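Local atomic coordinates of DUF4974 domain-containing protein (Parabacteroides distasonis, PDB entry 4M0N), a protein that probably acts as a membrane-anchored FecR-type anti-sigma factor that restrains a sigma factor, here represented by its FecR and FecR C-terminal domains. Residues 97-101 with 102-106; 165-168 with 169-172. The protein carries 1 engineered substitution. All coordinates share one frame; numbering follows the deposited sequence. Where two conformers were deposited one is given.

Interaction 1: 97-101 with 102-106; sequences NVKAY and QEDEL
Y101 and D104 meet at the two ends of a type I beta turn, and the turn's backbone bond joins them: D104 N donates to Y101 O at 3.1 Å with a nearly straight N-H...O angle of 165°. The two side chains run side by side, pointing the same way. CG of D104 packs on CB of Y101 at 3.6 Å, and D104 OD2 lies 3.7 Å from CD2 of Y101, the carboxylate turned 41° against the ring. CG of Y101 is anti to its carbonyl carbon (chi1 -72°), which lays the ring alongside the D104 carboxylate; its OH bonds to A45 O. The turn opens the connection between the antiparallel strands 94-100 and 106-111 of the FecR domain, and two waters occupy its inner side. Water 1 accepts from Y101 N at 3.0 Å and lies within hydrogen-bonding distance of D104 OD2 and L106 O; water 2 sits 2.8 Å from both Y101 O and L106 O. From the strand, K99 crosses D104 at about a right angle, its NZ 4.7 Å from D104 OD2 and salt-bridged instead to D173. E103, its chain bent at chi2, lies on the same side of the ring as D104, but with OE2 3.9 Å from Y101 CD1. D104 OD1 is also hydrogen-bonded to H172 ND1; it and E103 OE2 both pair with R176 of helix 167-178, which makes a cation-pi contact with Y101. Replacing E103 by an alanine would take away one carboxylate; R176 would probably lose one of its two acidic partners and the CD1 side of the tyrosine its neighbour.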
# COMPACT_ATOMS: atom_id res chain seq x y z
N ASN A 97 -3.63 -7.09 2.74
CA ASN A 97 -3.32 -5.82 2.11
C ASN A 97 -2.50 -5.99 0.86
O ASN A 97 -1.57 -6.76 0.81
CB ASN A 97 -2.47 -4.97 3.08
CG ASN A 97 -2.52 -3.50 2.78
OD1 ASN A 97 -3.52 -2.82 3.06
ND2 ASN A 97 -1.39 -2.97 2.28
N VAL A 98 -2.86 -5.22 -0.17
CA VAL A 98 -2.10 -5.18 -1.41
C VAL A 98 -1.76 -3.72 -1.65
O VAL A 98 -2.64 -2.88 -1.81
CB VAL A 98 -2.91 -5.68 -2.61
CG1 VAL A 98 -2.08 -5.65 -3.84
CG2 VAL A 98 -3.44 -7.10 -2.35
N LYS A 99 -0.47 -3.44 -1.61
CA LYS A 99 0.02 -2.08 -1.84
C LYS A 99 0.78 -2.12 -3.14
O LYS A 99 1.90 -2.67 -3.21
CB LYS A 99 0.90 -1.61 -0.70
CG LYS A 99 1.29 -0.16 -0.88
CD LYS A 99 2.12 0.32 0.26
CE LYS A 99 2.49 1.78 0.03
NZ LYS A 99 3.10 2.27 1.28
N ALA A 100 0.21 -1.51 -4.18
CA ALA A 100 0.72 -1.65 -5.56
C ALA A 100 0.48 -0.39 -6.35
O ALA A 100 -0.14 -0.40 -7.38
CB ALA A 100 0.10 -2.87 -6.25
N TYR A 101 0.94 0.72 -5.82
CA TYR A 101 0.83 2.00 -6.51
C TYR A 101 1.79 1.97 -7.70
O TYR A 101 3.00 1.67 -7.58
CB TYR A 101 1.20 3.17 -5.59
CG TYR A 101 0.19 3.46 -4.53
CD1 TYR A 101 -0.94 4.23 -4.80
CD2 TYR A 101 0.34 2.97 -3.25
CE1 TYR A 101 -1.88 4.52 -3.83
CE2 TYR A 101 -0.58 3.27 -2.28
CZ TYR A 101 -1.68 4.01 -2.56
OH TYR A 101 -2.57 4.30 -1.57
N GLN A 102 1.25 2.33 -8.86
CA GLN A 102 2.05 2.30 -10.08
C GLN A 102 3.23 3.27 -10.05
O GLN A 102 4.28 2.98 -10.67
CB GLN A 102 1.16 2.45 -11.32
CG GLN A 102 0.53 3.81 -11.53
CD GLN A 102 -0.49 3.87 -12.69
OE1 GLN A 102 -0.76 2.89 -13.42
NE2 GLN A 102 -1.04 5.04 -12.86
N GLU A 103 3.10 4.36 -9.30
CA GLU A 103 4.20 5.32 -9.10
C GLU A 103 5.31 4.96 -8.09
O GLU A 103 6.29 5.71 -7.94
CB GLU A 103 3.63 6.70 -8.73
CG GLU A 103 2.94 6.81 -7.38
CD GLU A 103 1.44 6.65 -7.43
OE1 GLU A 103 0.99 5.92 -8.41
OE2 GLU A 103 0.74 7.26 -6.51
N ASP A 104 5.17 3.84 -7.38
CA ASP A 104 6.09 3.51 -6.29
C ASP A 104 7.12 2.49 -6.77
O ASP A 104 6.87 1.72 -7.69
CB ASP A 104 5.36 2.88 -5.10
CG ASP A 104 4.53 3.87 -4.29
OD1 ASP A 104 4.41 5.06 -4.69
OD2 ASP A 104 3.98 3.43 -3.22
N GLU A 105 8.25 2.49 -6.10
CA GLU A 105 9.31 1.54 -6.40
C GLU A 105 8.97 0.15 -5.85
O GLU A 105 9.47 -0.84 -6.37
CB GLU A 105 10.69 2.02 -5.89
CG GLU A 105 10.88 2.10 -4.39
CD GLU A 105 12.34 2.28 -3.98
OE1 GLU A 105 13.04 3.12 -4.59
OE2 GLU A 105 12.78 1.57 -3.04
N LEU A 106 8.13 0.07 -4.82
CA LEU A 106 7.82 -1.21 -4.22
C LEU A 106 6.35 -1.56 -4.30
O LEU A 106 5.49 -0.67 -4.28
CB LEU A 106 8.22 -1.24 -2.75
CG LEU A 106 9.64 -0.85 -2.37
CD1 LEU A 106 9.80 -0.75 -0.86
CD2 LEU A 106 10.58 -1.89 -2.94
O HOH W 1 3.09 0.73 -3.73
O HOH W 2 3.99 -0.78 -6.70

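Interaction 2: 165-168 with 169-172; sequences TPIS and SVIH
T165 CG2 touches V170 CG2 at 3.6 Å and S169 CB at 4.0 Å, which sets T165, near the end of strand 159-166, against the first turn of the helix that follows. The methyl faces the helix because CG2 is anti to the backbone N, while OG1 turns back to N163 N. P166 is the N-cap, and its carbonyl serves two amides: V170 N binds it at 3.0 Å, nearly straight (170°), whereas the bond from S169 N is weak. These two bonds open helix 167-178 in the FecR C-terminal domain, directly where strand 159-166, paired with strand 193-199, gives way to it. I167, with CG1 anti to the backbone N (chi1 -174°), sends its chain along the buried flank: CD1 meets V170 CG1 at 4.2 Å, and CG1 meets I171 CD1 at 4.1 Å. I194 lies against I167 and V170, and I182 and L184 against I171, which places this flank on the domain's strands. The I167 carbonyl also accepts from I171 N at 2.9 Å. One residue on, S168 O takes H172 N at a longer 3.3 Å, and CD2 of the H172 ring comes within 3.4 Å of that same oxygen, approaching obliquely.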
# COMPACT_ATOMS: atom_id res chain seq x y z
N THR A 165 11.62 1.76 6.05
CA THR A 165 11.00 2.17 4.82
C THR A 165 11.87 3.22 4.15
O THR A 165 12.29 4.17 4.81
CB THR A 165 9.61 2.77 5.08
OG1 THR A 165 8.82 1.80 5.76
CG2 THR A 165 8.93 3.16 3.79
N PRO A 166 12.16 3.06 2.85
CA PRO A 166 12.94 4.10 2.20
C PRO A 166 12.22 5.45 2.20
O PRO A 166 11.01 5.49 1.99
CB PRO A 166 13.09 3.59 0.77
CG PRO A 166 12.90 2.12 0.87
CD PRO A 166 11.89 1.93 1.95
N ILE A 167 12.97 6.53 2.42
CA ILE A 167 12.42 7.89 2.46
C ILE A 167 11.62 8.23 1.19
O ILE A 167 10.58 8.86 1.28
CB ILE A 167 13.51 8.96 2.80
CG1 ILE A 167 12.91 10.36 2.98
CG2 ILE A 167 14.61 9.01 1.74
CD1 ILE A 167 11.88 10.48 4.08
N SER A 168 12.06 7.76 0.02
CA SER A 168 11.32 8.04 -1.22
C SER A 168 9.92 7.45 -1.16
O SER A 168 8.95 8.06 -1.63
CB SER A 168 12.07 7.51 -2.45
OG SER A 168 12.51 6.17 -2.26
N SER A 169 9.81 6.26 -0.59
CA SER A 169 8.52 5.62 -0.44
C SER A 169 7.68 6.32 0.62
O SER A 169 6.50 6.54 0.42
CB SER A 169 8.67 4.13 -0.10
OG SER A 169 9.37 3.45 -1.14
N VAL A 170 8.29 6.65 1.75
CA VAL A 170 7.62 7.45 2.79
C VAL A 170 6.99 8.69 2.18
O VAL A 170 5.83 9.00 2.45
CB VAL A 170 8.63 7.87 3.89
CG1 VAL A 170 8.07 8.96 4.78
CG2 VAL A 170 9.03 6.65 4.73
N ILE A 171 7.74 9.41 1.36
CA ILE A 171 7.24 10.66 0.81
C ILE A 171 6.03 10.44 -0.08
O ILE A 171 5.10 11.23 -0.08
CB ILE A 171 8.35 11.43 0.06
CG1 ILE A 171 9.34 12.00 1.08
CG2 ILE A 171 7.77 12.51 -0.83
CD1 ILE A 171 10.60 12.50 0.43
N HIS A 172 6.02 9.35 -0.85
CA HIS A 172 4.83 9.06 -1.64
C HIS A 172 3.61 8.77 -0.75
O HIS A 172 2.53 9.28 -1.00
CB HIS A 172 5.10 7.87 -2.55
CG HIS A 172 5.88 8.23 -3.77
ND1 HIS A 172 5.76 7.53 -4.95
CD2 HIS A 172 6.76 9.23 -4.01
CE1 HIS A 172 6.55 8.08 -5.87
NE2 HIS A 172 7.17 9.11 -5.32

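Interactions 1 and 2 belong to different parts of the chain, the first to the FecR domain and the second to the C-terminal one, with centres about 12 Å apart. They meet across the boundary: H172 ND1 lies 2.8 Å from D104 OD1, a probable hydrogen bond, while E105 packs on S168 and S169. Each is partly buried, but the chemistry differs. Residues 97-106 form a strand end and turn rich in waters and in carboxylates that pair with R176 of the helix, nearer the centre of the chain; residues 165-172 start that helix through main-chain bonds and an apolar flank against its own domain's strands. The polar side of the helix faces the turn.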